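Local coordinates for protein phosphoglycerate oxidoreductase (Rhizobium etli, PDB 4HY3) that probably reduces hydroxypyruvate or glyoxylate with NADH or NADPH, as an NAD-binding member of the D-isomer specific 2-hydroxyacid dehydrogenase family, at residues A[70-73]-A[74-78]; A[341-345]-A[346-350]; A[47-50]-A[51-55]; A[318-321]-A[322-326]; A[210-213]-A[214-218]. All blocks are in the same frame, centred on the assembly; numbering follows the deposited sequence.

Contact 1: residues A[70-73]-A[74-78]; sequences GDDI and LGRAR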
loop_
_atom_site.group_PDB
_atom_site.type_symbol
_atom_site.label_atom_id
_atom_site.label_comp_id
_atom_site.label_asym_id
_atom_site.label_seq_id
_atom_site.Cartn_x
_atom_site.Cartn_y
_atom_site.Cartn_z
ATOM N N GLY A 70 -8.787 37.502 -35.111
ATOM C CA GLY A 70 -7.743 37.830 -36.094
ATOM C C GLY A 70 -7.436 36.659 -37.021
ATOM O O GLY A 70 -7.226 35.532 -36.578
ATOM N N ASP A 71 -7.437 36.909 -38.318
ATOM C CA ASP A 71 -6.889 35.944 -39.273
ATOM C C ASP A 71 -5.394 35.728 -38.979
ATOM O O ASP A 71 -4.816 34.696 -39.331
ATOM C CB ASP A 71 -7.091 36.463 -40.693
ATOM C CG ASP A 71 -7.130 35.357 -41.718
ATOM O OD1 ASP A 71 -6.185 35.314 -42.533
ATOM O OD2 ASP A 71 -8.096 34.548 -41.711
ATOM N N ASP A 72 -4.788 36.719 -38.323
ATOM C CA ASP A 72 -3.494 36.569 -37.674
ATOM C C ASP A 72 -3.561 35.661 -36.443
ATOM O O ASP A 72 -2.728 34.761 -36.289
ATOM C CB ASP A 72 -2.954 37.928 -37.240
ATOM C CG ASP A 72 -1.700 37.812 -36.373
ATOM O OD1 ASP A 72 -0.888 36.884 -36.581
ATOM O OD2 ASP A 72 -1.518 38.656 -35.471
ATOM N N ILE A 73 -4.516 35.934 -35.547
ATOM C CA ILE A 73 -4.664 35.144 -34.313
ATOM C C ILE A 73 -4.846 33.664 -34.696
ATOM O O ILE A 73 -4.120 32.806 -34.219
ATOM C CB ILE A 73 -5.761 35.720 -33.361
ATOM C CG1 ILE A 73 -5.189 36.872 -32.521
ATOM C CG2 ILE A 73 -6.324 34.673 -32.407
ATOM C CD1 ILE A 73 -6.220 37.882 -32.046
ATOM N N LEU A 74 -5.747 33.381 -35.628
ATOM C CA LEU A 74 -6.028 32.007 -36.040
ATOM C C LEU A 74 -4.844 31.282 -36.687
ATOM O O LEU A 74 -4.784 30.056 -36.692
ATOM C CB LEU A 74 -7.230 32.003 -36.969
ATOM C CG LEU A 74 -8.463 32.478 -36.217
ATOM C CD1 LEU A 74 -9.521 33.025 -37.163
ATOM C CD2 LEU A 74 -9.004 31.343 -35.362
ATOM N N GLY A 75 -3.909 32.046 -37.234
ATOM C CA GLY A 75 -2.781 31.469 -37.939
ATOM C C GLY A 75 -1.790 30.826 -37.008
ATOM O O GLY A 75 -1.134 29.843 -37.378
ATOM N N ARG A 76 -1.704 31.375 -35.791
ATOM C CA ARG A 76 -0.702 31.002 -34.806
ATOM C C ARG A 76 -1.225 30.135 -33.626
ATOM O O ARG A 76 -0.431 29.562 -32.875
ATOM C CB ARG A 76 -0.090 32.272 -34.244
ATOM C CG ARG A 76 0.661 33.130 -35.248
ATOM C CD ARG A 76 0.612 34.625 -34.909
ATOM N NE ARG A 76 0.609 34.892 -33.473
ATOM C CZ ARG A 76 0.077 35.981 -32.914
ATOM N NH1 ARG A 76 -0.476 36.922 -33.673
ATOM N NH2 ARG A 76 0.101 36.138 -31.589
ATOM N N ALA A 77 -2.535 30.062 -33.432
ATOM C CA ALA A 77 -3.082 29.353 -32.276
ATOM C C ALA A 77 -2.625 27.862 -32.190
ATOM O O ALA A 77 -2.973 27.026 -33.038
ATOM C CB ALA A 77 -4.606 29.458 -32.251
ATOM N N ARG A 78 -1.855 27.543 -31.164
ATOM C CA ARG A 78 -1.434 26.190 -30.935
ATOM C C ARG A 78 -2.430 25.381 -30.071
ATOM O O ARG A 78 -2.364 24.167 -30.055
ATOM C CB ARG A 78 -0.053 26.202 -30.272
ATOM C CG ARG A 78 0.373 24.848 -29.730
ATOM C CD ARG A 78 1.791 24.880 -29.233
ATOM N NE ARG A 78 2.674 25.462 -30.229
ATOM C CZ ARG A 78 3.935 25.799 -29.987
ATOM N NH1 ARG A 78 4.468 25.592 -28.800
ATOM N NH2 ARG A 78 4.670 26.339 -30.947
#

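Contact 2: residues A[341-345]-A[346-350]; sequences LPPMR and CKRAE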
loop_
_atom_site.group_PDB
_atom_site.type_symbol
_atom_site.label_atom_id
_atom_site.label_comp_id
_atom_site.label_asym_id
_atom_site.label_seq_id
_atom_site.Cartn_x
_atom_site.Cartn_y
_atom_site.Cartn_z
ATOM N N LEU A 341 5.314 16.248 -27.402
ATOM C CA LEU A 341 4.787 14.946 -26.963
ATOM C C LEU A 341 3.244 14.888 -26.845
ATOM O O LEU A 341 2.557 15.931 -26.791
ATOM C CB LEU A 341 5.447 14.478 -25.659
ATOM C CG LEU A 341 6.989 14.548 -25.625
ATOM C CD1 LEU A 341 7.460 14.951 -24.235
ATOM C CD2 LEU A 341 7.691 13.281 -26.062
ATOM N N PRO A 342 2.692 13.661 -26.837
ATOM C CA PRO A 342 1.273 13.407 -26.667
ATOM C C PRO A 342 0.779 13.762 -25.282
ATOM O O PRO A 342 1.506 13.587 -24.298
ATOM C CB PRO A 342 1.164 11.899 -26.877
ATOM C CG PRO A 342 2.520 11.381 -26.567
ATOM C CD PRO A 342 3.411 12.423 -27.161
ATOM N N PRO A 343 -0.466 14.261 -25.199
ATOM C CA PRO A 343 -1.012 14.660 -23.905
ATOM C C PRO A 343 -1.288 13.404 -23.080
ATOM O O PRO A 343 -1.647 12.367 -23.653
ATOM C CB PRO A 343 -2.312 15.370 -24.292
ATOM C CG PRO A 343 -2.735 14.690 -25.557
ATOM C CD PRO A 343 -1.444 14.442 -26.288
HETATM N N MSE A 344 -1.096 13.493 -21.764
HETATM C CA MSE A 344 -1.223 12.338 -20.875
HETATM C C MSE A 344 -2.255 12.552 -19.828
HETATM O O MSE A 344 -2.923 11.613 -19.424
HETATM C CB MSE A 344 0.055 12.075 -20.080
HETATM C CG MSE A 344 1.260 11.573 -20.855
HETATM SE SE MSE A 344 0.789 10.047 -22.011
HETATM C CE MSE A 344 0.826 8.530 -20.744
ATOM N N ARG A 345 -2.390 13.794 -19.380
ATOM C CA ARG A 345 -3.013 14.104 -18.102
ATOM C C ARG A 345 -4.533 14.097 -18.170
ATOM O O ARG A 345 -5.198 13.509 -17.317
ATOM C CB ARG A 345 -2.479 15.447 -17.531
ATOM C CG ARG A 345 -2.824 15.677 -16.063
ATOM C CD ARG A 345 -3.268 14.352 -15.460
ATOM N NE ARG A 345 -3.066 14.254 -14.023
ATOM C CZ ARG A 345 -3.309 13.160 -13.302
ATOM N NH1 ARG A 345 -3.762 12.052 -13.865
ATOM N NH2 ARG A 345 -3.093 13.181 -12.007
ATOM N N CYS A 346 -5.067 14.778 -19.171
ATOM C CA CYS A 346 -6.496 14.850 -19.373
ATOM C C CYS A 346 -6.882 13.699 -20.284
ATOM O O CYS A 346 -6.029 13.170 -20.990
ATOM C CB CYS A 346 -6.857 16.186 -20.034
ATOM S SG CYS A 346 -6.127 17.702 -19.325
ATOM N N LYS A 347 -8.158 13.327 -20.290
ATOM C CA LYS A 347 -8.617 12.204 -21.096
ATOM C C LYS A 347 -8.634 12.502 -22.611
ATOM O O LYS A 347 -9.057 13.566 -23.033
ATOM C CB LYS A 347 -9.988 11.732 -20.617
ATOM C CG LYS A 347 -10.360 10.377 -21.183
ATOM C CD LYS A 347 -11.858 10.136 -21.226
ATOM C CE LYS A 347 -12.357 9.393 -19.985
ATOM N NZ LYS A 347 -13.560 8.555 -20.289
ATOM N N ARG A 348 -8.169 11.559 -23.423
ATOM C CA ARG A 348 -8.289 11.678 -24.879
ATOM C C ARG A 348 -9.655 11.162 -25.368
ATOM O O ARG A 348 -10.307 10.413 -24.645
ATOM C CB ARG A 348 -7.198 10.848 -25.541
ATOM C CG ARG A 348 -6.646 11.502 -26.768
ATOM C CD ARG A 348 -5.229 11.911 -26.510
ATOM N NE ARG A 348 -4.362 11.065 -27.300
ATOM C CZ ARG A 348 -3.098 10.792 -27.003
ATOM N NH1 ARG A 348 -2.530 11.296 -25.910
ATOM N NH2 ARG A 348 -2.404 10.009 -27.816
ATOM N N ALA A 349 -10.060 11.544 -26.584
ATOM C CA ALA A 349 -11.265 11.022 -27.280
ATOM C C ALA A 349 -10.916 10.425 -28.655
ATOM O O ALA A 349 -9.952 10.893 -29.265
ATOM C CB ALA A 349 -12.252 12.140 -27.472
ATOM N N GLU A 350 -11.678 9.429 -29.162
ATOM C CA GLU A 350 -11.339 8.790 -30.474
ATOM C C GLU A 350 -12.452 8.099 -31.251
ATOM O O GLU A 350 -12.627 8.296 -32.460
ATOM C CB GLU A 350 -10.211 7.728 -30.351
ATOM C CG GLU A 350 -9.340 7.752 -29.098
ATOM C CD GLU A 350 -10.045 7.180 -27.873
ATOM O OE1 GLU A 350 -11.248 7.494 -27.664
ATOM O OE2 GLU A 350 -9.385 6.419 -27.118
#

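Contact 3: residues A[47-50]-A[51-55]; sequences EARA and ALHSK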
loop_
_atom_site.group_PDB
_atom_site.type_symbol
_atom_site.label_atom_id
_atom_site.label_comp_id
_atom_site.label_asym_id
_atom_site.label_seq_id
_atom_site.Cartn_x
_atom_site.Cartn_y
_atom_site.Cartn_z
ATOM N N GLU A 47 -1.080 30.944 -8.690
ATOM C CA GLU A 47 0.167 30.315 -9.176
ATOM C C GLU A 47 0.062 29.741 -10.602
ATOM O O GLU A 47 0.903 30.006 -11.464
ATOM C CB GLU A 47 0.625 29.228 -8.212
ATOM C CG GLU A 47 1.930 28.563 -8.613
ATOM C CD GLU A 47 2.317 27.430 -7.670
ATOM O OE1 GLU A 47 1.514 26.474 -7.519
ATOM O OE2 GLU A 47 3.429 27.493 -7.077
ATOM N N ALA A 48 -0.978 28.954 -10.840
ATOM C CA ALA A 48 -1.241 28.411 -12.161
ATOM C C ALA A 48 -1.585 29.490 -13.208
ATOM O O ALA A 48 -1.154 29.394 -14.368
ATOM C CB ALA A 48 -2.379 27.406 -12.073
ATOM N N ARG A 49 -2.372 30.491 -12.814
ATOM C CA ARG A 49 -2.731 31.545 -13.753
ATOM C C ARG A 49 -1.540 32.408 -14.148
ATOM O O ARG A 49 -1.394 32.806 -15.317
ATOM C CB ARG A 49 -3.890 32.417 -13.226
ATOM C CG ARG A 49 -4.246 33.550 -14.156
ATOM C CD ARG A 49 -5.084 33.048 -15.319
ATOM N NE ARG A 49 -6.411 33.333 -14.824
ATOM C CZ ARG A 49 -7.254 34.210 -15.343
ATOM N NH1 ARG A 49 -6.964 34.843 -16.483
ATOM N NH2 ARG A 49 -8.400 34.409 -14.703
ATOM N N ALA A 50 -0.689 32.699 -13.174
ATOM C CA ALA A 50 0.558 33.385 -13.455
ATOM C C ALA A 50 1.429 32.498 -14.327
ATOM O O ALA A 50 1.928 32.956 -15.360
ATOM C CB ALA A 50 1.267 33.767 -12.184
ATOM N N ALA A 51 1.593 31.224 -13.976
ATOM C CA ALA A 51 2.395 30.347 -14.839
ATOM C C ALA A 51 1.864 30.408 -16.283
ATOM O O ALA A 51 2.639 30.568 -17.261
ATOM C CB ALA A 51 2.384 28.935 -14.316
ATOM N N LEU A 52 0.542 30.343 -16.417
ATOM C CA LEU A 52 -0.088 30.284 -17.717
ATOM C C LEU A 52 0.199 31.521 -18.575
ATOM O O LEU A 52 0.444 31.386 -19.772
ATOM C CB LEU A 52 -1.588 30.094 -17.527
ATOM C CG LEU A 52 -2.475 30.229 -18.769
ATOM C CD1 LEU A 52 -2.304 28.992 -19.637
ATOM C CD2 LEU A 52 -3.944 30.488 -18.444
ATOM N N HIS A 53 0.143 32.736 -18.000
ATOM C CA HIS A 53 0.320 33.933 -18.838
ATOM C C HIS A 53 1.738 34.280 -18.980
ATOM O O HIS A 53 2.135 35.024 -19.858
ATOM C CB HIS A 53 -0.405 35.109 -18.274
ATOM C CG HIS A 53 -1.905 35.013 -18.403
ATOM N ND1 HIS A 53 -2.530 35.096 -19.574
ATOM C CD2 HIS A 53 -2.905 34.852 -17.431
ATOM C CE1 HIS A 53 -3.862 35.002 -19.376
ATOM N NE2 HIS A 53 -4.090 34.857 -18.072
ATOM N N SER A 54 2.544 33.735 -18.095
ATOM C CA SER A 54 3.927 34.009 -18.167
ATOM C C SER A 54 4.374 33.224 -19.329
ATOM O O SER A 54 5.265 33.632 -20.022
ATOM C CB SER A 54 4.635 33.520 -16.932
ATOM O OG SER A 54 6.023 33.744 -17.093
ATOM N N LYS A 55 3.723 32.100 -19.583
ATOM C CA LYS A 55 4.205 31.214 -20.622
ATOM C C LYS A 55 3.571 31.350 -21.984
ATOM O O LYS A 55 4.207 31.039 -22.952
ATOM C CB LYS A 55 4.105 29.773 -20.152
ATOM C CG LYS A 55 4.875 28.814 -21.025
ATOM C CD LYS A 55 5.103 27.508 -20.296
ATOM C CE LYS A 55 6.367 26.853 -20.825
ATOM N NZ LYS A 55 6.206 25.384 -20.669
#

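Contact 4: residues A[318-321]-A[322-326]; sequences ALDS and AFKKM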
loop_
_atom_site.group_PDB
_atom_site.type_symbol
_atom_site.label_atom_id
_atom_site.label_comp_id
_atom_site.label_asym_id
_atom_site.label_seq_id
_atom_site.Cartn_x
_atom_site.Cartn_y
_atom_site.Cartn_z
ATOM N N ALA A 318 -18.774 19.346 -7.238
ATOM C CA ALA A 318 -18.497 20.777 -7.394
ATOM C C ALA A 318 -17.777 21.403 -6.210
ATOM O O ALA A 318 -18.384 22.123 -5.428
ATOM C CB ALA A 318 -19.788 21.533 -7.688
ATOM N N LEU A 319 -16.480 21.138 -6.089
ATOM C CA LEU A 319 -15.626 21.777 -5.078
ATOM C C LEU A 319 -14.640 22.693 -5.775
ATOM O O LEU A 319 -14.142 22.319 -6.837
ATOM C CB LEU A 319 -14.794 20.735 -4.377
ATOM C CG LEU A 319 -15.247 20.090 -3.094
ATOM C CD1 LEU A 319 -16.667 19.596 -3.239
ATOM C CD2 LEU A 319 -14.306 18.935 -2.796
ATOM N N ASP A 320 -14.329 23.861 -5.187
ATOM C CA ASP A 320 -13.377 24.774 -5.812
ATOM C C ASP A 320 -12.102 24.027 -6.206
ATOM O O ASP A 320 -11.680 24.095 -7.365
ATOM C CB ASP A 320 -13.029 26.008 -4.965
ATOM C CG ASP A 320 -12.027 26.953 -5.701
ATOM O OD1 ASP A 320 -12.292 27.405 -6.864
ATOM O OD2 ASP A 320 -10.939 27.207 -5.138
ATOM N N SER A 321 -11.518 23.284 -5.269
ATOM C CA SER A 321 -10.255 22.632 -5.524
ATOM C C SER A 321 -10.314 21.632 -6.701
ATOM O O SER A 321 -9.285 21.313 -7.312
ATOM C CB SER A 321 -9.749 21.958 -4.263
ATOM O OG SER A 321 -10.532 20.838 -3.968
ATOM N N ALA A 322 -11.515 21.151 -7.026
ATOM C CA ALA A 322 -11.686 20.272 -8.166
ATOM C C ALA A 322 -11.489 21.074 -9.415
ATOM O O ALA A 322 -10.792 20.645 -10.350
ATOM C CB ALA A 322 -13.064 19.655 -8.165
ATOM N N PHE A 323 -12.105 22.247 -9.430
ATOM C CA PHE A 323 -11.964 23.158 -10.537
ATOM C C PHE A 323 -10.559 23.702 -10.673
ATOM O O PHE A 323 -10.073 23.827 -11.773
ATOM C CB PHE A 323 -12.942 24.286 -10.369
ATOM C CG PHE A 323 -14.357 23.865 -10.547
ATOM C CD1 PHE A 323 -14.820 23.435 -11.783
ATOM C CD2 PHE A 323 -15.252 23.931 -9.485
ATOM C CE1 PHE A 323 -16.149 23.061 -11.953
ATOM C CE2 PHE A 323 -16.587 23.555 -9.654
ATOM C CZ PHE A 323 -17.025 23.104 -10.885
ATOM N N LYS A 324 -9.885 23.998 -9.569
ATOM C CA LYS A 324 -8.508 24.490 -9.678
ATOM C C LYS A 324 -7.596 23.431 -10.250
ATOM O O LYS A 324 -6.550 23.747 -10.812
ATOM C CB LYS A 324 -7.923 24.962 -8.350
ATOM C CG LYS A 324 -8.675 26.075 -7.661
ATOM C CD LYS A 324 -8.815 27.270 -8.577
ATOM C CE LYS A 324 -9.275 28.474 -7.801
ATOM N NZ LYS A 324 -10.328 29.077 -8.650
ATOM N N LYS A 325 -7.978 22.171 -10.096
ATOM C CA LYS A 325 -7.169 21.090 -10.646
ATOM C C LYS A 325 -7.264 21.071 -12.172
ATOM O O LYS A 325 -6.344 20.660 -12.851
ATOM C CB LYS A 325 -7.542 19.731 -10.035
ATOM C CG LYS A 325 -6.512 19.147 -9.084
ATOM C CD LYS A 325 -6.668 17.625 -8.968
ATOM C CE LYS A 325 -7.800 17.194 -7.995
ATOM N NZ LYS A 325 -8.626 15.992 -8.370
HETATM N N MSE A 326 -8.374 21.531 -12.723
HETATM C CA MSE A 326 -8.510 21.521 -14.165
HETATM C C MSE A 326 -7.382 22.350 -14.701
HETATM O O MSE A 326 -6.738 21.966 -15.647
HETATM C CB MSE A 326 -9.858 22.101 -14.591
HETATM C CG MSE A 326 -11.049 21.276 -14.132
HETATM SE SE MSE A 326 -12.526 21.263 -15.356
HETATM C CE MSE A 326 -13.510 22.776 -14.621
#

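Contact 5: residues A[210-213]-A[214-218]; sequences PRSM and LEENG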
loop_
_atom_site.group_PDB
_atom_site.type_symbol
_atom_site.label_atom_id
_atom_site.label_comp_id
_atom_site.label_asym_id
_atom_site.label_seq_id
_atom_site.Cartn_x
_atom_site.Cartn_y
_atom_site.Cartn_z
ATOM N N PRO A 210 -11.566 -5.092 -19.563
ATOM C CA PRO A 210 -11.089 -6.484 -19.484
ATOM C C PRO A 210 -10.838 -6.912 -18.036
ATOM O O PRO A 210 -10.426 -6.089 -17.215
ATOM C CB PRO A 210 -9.753 -6.468 -20.239
ATOM C CG PRO A 210 -9.765 -5.215 -21.061
ATOM C CD PRO A 210 -10.733 -4.249 -20.447
ATOM N N ARG A 211 -11.083 -8.188 -17.735
ATOM C CA ARG A 211 -10.852 -8.745 -16.396
ATOM C C ARG A 211 -9.412 -8.591 -15.925
ATOM O O ARG A 211 -9.173 -8.461 -14.733
ATOM C CB ARG A 211 -11.302 -10.209 -16.325
ATOM C CG ARG A 211 -12.787 -10.386 -16.627
ATOM C CD ARG A 211 -13.199 -11.847 -16.679
ATOM N NE ARG A 211 -14.411 -12.068 -15.883
ATOM C CZ ARG A 211 -14.416 -12.527 -14.627
ATOM N NH1 ARG A 211 -13.273 -12.835 -14.018
ATOM N NH2 ARG A 211 -15.563 -12.686 -13.979
ATOM N N SER A 212 -8.459 -8.591 -16.850
ATOM C CA SER A 212 -7.069 -8.316 -16.500
ATOM C C SER A 212 -6.808 -6.916 -15.935
ATOM O O SER A 212 -5.849 -6.717 -15.187
ATOM C CB SER A 212 -6.149 -8.506 -17.706
ATOM O OG SER A 212 -5.189 -7.444 -17.799
HETATM N N MSE A 213 -7.605 -5.931 -16.337
HETATM C CA MSE A 213 -7.318 -4.551 -15.933
HETATM C C MSE A 213 -7.957 -4.316 -14.597
HETATM O O MSE A 213 -7.401 -3.620 -13.770
HETATM C CB MSE A 213 -7.779 -3.556 -16.985
HETATM C CG MSE A 213 -7.280 -3.920 -18.377
HETATM SE SE MSE A 213 -6.784 -2.293 -19.382
HETATM C CE MSE A 213 -5.071 -1.841 -18.506
ATOM N N LEU A 214 -9.117 -4.918 -14.372
ATOM C CA LEU A 214 -9.760 -4.872 -13.074
ATOM C C LEU A 214 -8.907 -5.525 -11.996
ATOM O O LEU A 214 -8.660 -4.939 -10.943
ATOM C CB LEU A 214 -11.143 -5.533 -13.119
ATOM C CG LEU A 214 -12.273 -4.777 -13.824
ATOM C CD1 LEU A 214 -13.517 -5.638 -13.820
ATOM C CD2 LEU A 214 -12.587 -3.426 -13.197
ATOM N N GLU A 215 -8.469 -6.746 -12.265
ATOM C CA GLU A 215 -7.646 -7.493 -11.319
ATOM C C GLU A 215 -6.425 -6.672 -10.873
ATOM O O GLU A 215 -6.058 -6.703 -9.702
ATOM C CB GLU A 215 -7.202 -8.843 -11.919
ATOM C CG GLU A 215 -8.264 -9.942 -12.000
ATOM C CD GLU A 215 -7.852 -11.105 -12.918
ATOM O OE1 GLU A 215 -6.650 -11.203 -13.263
ATOM O OE2 GLU A 215 -8.722 -11.932 -13.298
ATOM N N GLU A 216 -5.824 -5.930 -11.802
ATOM C CA GLU A 216 -4.611 -5.139 -11.525
ATOM C C GLU A 216 -4.890 -3.777 -10.874
ATOM O O GLU A 216 -3.970 -3.108 -10.399
ATOM C CB GLU A 216 -3.782 -4.970 -12.800
ATOM C CG GLU A 216 -2.986 -6.223 -13.136
ATOM C CD GLU A 216 -2.873 -6.506 -14.634
ATOM O OE1 GLU A 216 -3.465 -5.756 -15.448
ATOM O OE2 GLU A 216 -2.190 -7.490 -14.997
ATOM N N ASN A 217 -6.157 -3.379 -10.869
ATOM C CA ASN A 217 -6.621 -2.212 -10.130
ATOM C C ASN A 217 -7.025 -2.591 -8.710
ATOM O O ASN A 217 -7.697 -1.825 -8.029
ATOM C CB ASN A 217 -7.834 -1.609 -10.839
ATOM C CG ASN A 217 -7.461 -0.496 -11.789
ATOM O OD1 ASN A 217 -7.662 0.675 -11.487
ATOM N ND2 ASN A 217 -6.910 -0.852 -12.948
ATOM N N GLY A 218 -6.653 -3.792 -8.286
ATOM C CA GLY A 218 -7.107 -4.342 -7.021
ATOM C C GLY A 218 -8.602 -4.617 -6.873
ATOM O O GLY A 218 -9.171 -4.352 -5.821
#

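Contact 1: residues A[70-73]-A[74-78]
Asp72 and Arg76, one helical turn apart, carry the charged part of this contact. Their salt bridge meets one corner of the guanidinium: Arg76 NH1 lies 2.7 Å from Asp72 OD2 and gives a nearly straight hydrogen bond (167°) to Asp72 OD1 at 2.9 Å. That acceptor lies in the guanidinium plane, the carboxylate plane is turned 41° against it, and a single nitrogen meets both oxygens rather than the side-on, two-by-two pairing. The arginine reaches back because its chain bends at chi3 (34°). Its NH2 has a second carboxylate, that of Glu57.

Backbone bonds form the turn beneath. Leu74 N binds Gly70 O at 2.8 Å, while Gly75 N reaches Asp72 O at 3.1 Å and Arg76 N reaches Ile73 O at 3.2 Å, a mixture of spans that suits a short, loosely bonded helix.

Apolar packing turns elsewhere: Leu74 packs on Met94 and Leu69, and Ala77 on Leu30 and Ile32 of strand 30-34. With an alanine in place of the arginine, the carboxylates of Asp72 and Glu57 would probably lose the cation they share. The arginine thus probably offsets the charge of two acids as helix 73-76 gives way to strand 77-82.

Contact 2: residues A[341-345]-A[346-350]
Pro342 and Pro343 present their rings to the head of Arg348, which rests against them. Beginning with Pro342, its CB lies 3.9 Å from Arg348 NH1, approaching the guanidinium obliquely. Pro343 is met more broadly: its CG is 3.4 Å from Arg348 NH1 and 3.9 Å from Arg348 CD, and the pyrrolidine ring and the arginine side chain run at about a right angle to each other. Arg348 NH1 also lies beside the carbonyl of Pro343, which sits at the guanidinium edge, but the angle is too poor for a hydrogen bond. Two bends, at chi2 (112°) and chi3 (110°), fold the arginine back to the two prolines. Its main polar partner lies beyond them, as NH2 forms a salt bridge with Glu350 of the second subunit. A leucine in place of Arg348 would probably leave that glutamate without its cation and the two prolines less completely packed.

Met344, present as selenomethionine, packs on Trp208 of the second subunit, and the NH2 of Arg345 pairs with Glu216 of that same subunit. The backbone N of Met344 and of Arg345 both bind Asp333 OD1, and Cys346 N binds Asp333 OD2, so one carboxylate of helix 320-338 holds the bend.

The path is consistent with the C-terminal return to the first domain seen in two-domain 2-hydroxyacid dehydrogenases: after the long helix the chain turns and adds the short strand 347-348 antiparallel to strand 122-125, at a subunit interface.

Contact 3: residues A[47-50]-A[51-55]
Arg49 and His53 are brought together by complementary first torsions: CG of Arg49 is anti to its own backbone N (chi1 178°), while CG of His53 is anti to its carbonyl carbon. The arginine chain then bends at chi2 and chi3, and the two side chains lie alongside each other, pointing the same way. Arg49 CD passes 3.4 Å from His53 NE2, and beyond it Arg49 NH1 donates to His53 NE2 at 3.3 Å, with an N-H...acceptor angle of 164°. The bond is edge to edge, each partner being close to the other's plane, although the planes themselves are 41° apart. NE2 as acceptor is consistent with a neutral imidazole. The stronger partner of the arginine is elsewhere: its NH2 makes a salt bridge with Asp41.

Underneath runs regular helical bonding, with Ala51 N to Glu47 O at 2.9 Å, Leu52 N to Ala48 O at 2.8 Å and Ser54 N to Ala50 O at 2.9 Å.

Leu52 touches the aliphatic part of the arginine, its CD2 being 4.2 Å from Arg49 CD. With Ala48 it packs on Leu331 of helix 320-338, and it also meets Ile58 of strand 57-60. Buried Ala48 and Leu52 set against exposed Glu47, Ala50 and Ser54 mark an amphipathic helix, the longer helix of the connection from strand 30-34 to its parallel neighbour 57-60, as in Rossmann-like alpha/beta domains.

Contact 4: residues A[318-321]-A[322-326]
Asp320 and Lys324 stand on the same side of the first turn of helix 320-338, their side chains slanting across each other. The lysine chain bends at chi2 (-56°) and again at chi4, bringing its end back to the carboxylate: Lys324 CE is 3.4 Å from Asp320 OD2, and Lys324 NZ reaches the syn lone pair of Asp320 OD1 at 3.1 Å in a salt bridge. The ammonium also donates to Leu42 O, so an acid and a peptide oxygen share it.

Phe323 reaches back to the residues before the helix. Its CD2 lies 3.3 Å from Leu319 O, and its CE2 reaches Ala318 CB at 4.3 Å. The carbonyl of Leu319, the N-cap residue, serves two amides: Phe323 N at 3.3 Å lies in the carbonyl plane, whereas Ala322 N at 2.9 Å stands above it. Leu319 CB and Ala322 CB are in apolar contact at 4.3 Å.

This first turn is wedged between several elements. Phe323 packs on Leu42 of helix 40-43, Leu319 and Ala322 rest on Pro133 of helix 131-147, and Ala318, Leu319 and Ser321 touch Gly165, Arg147 and Leu173 of the third subunit.

Contact 5: residues A[210-213]-A[214-218]
Pro210 and Leu214 close the first turn of the short helix 211-216, the helical link of the beta-alpha-beta unit between strands 201-205 and 220-221 in the NAD-binding domain. Pro210 is the N-cap, and Leu214 N makes a weak bond to Pro210 O at 3.3 Å; the next bond along is firmer, with Glu215 N to Arg211 O at 3.1 Å and 167°. A Schellman motif ends the helix, with Gly218, at positive phi, as its C-prime residue: Val219 N bonds to Leu214 O and Gly218 N, weakly, to Glu215 O.

Just before that end, the Asn217 amide curls back over the last turn. Its ND2 donates to Met213 O at 2.9 Å, arriving 36° out of the carbonyl plane, while Asn217 N reaches the same Met213 O only weakly. One residue earlier along the helix, Ser212 OG makes a weak bond to Glu216 OE1 at 3.4 Å. Leu214 packs inward on Phe184 and Pro221, whereas Met213, a selenomethionine, meets Met344 of the second subunit.

Arg211 NH1 and Glu215 OE2 are 4.7 Å apart, too far for a salt bridge, so any attraction between them is probably weak. The chemistry is therefore chiefly that of peptide oxygens: at Met213 a side-chain amide supplements the weak backbone bond where regular helical pairing runs out.

Overall arrangement
Along the chain the order is contact 3, contact 1, contact 5, contact 4 and contact 2. Contacts 1 and 2 both reach the mixed sheet that includes strands 77-82 and 347-348, and contact 3 lies on the helix leading to strand 57-60 at one edge of that sheet within this chain. Contact 4 starts helix 320-338, whose later part packs on contact 3 and leads into contact 2; contacts 3 and 4 have centres about 17 Å apart and contacts 2 and 4 about 19 Å. Contact 5 belongs to the other, parallel sheet, its centre about 45 Å from that of contact 1. Contacts 2 and 5 both touch the second subunit and contact 4 the third, consistent with a two-domain enzyme assembled as a tetramer.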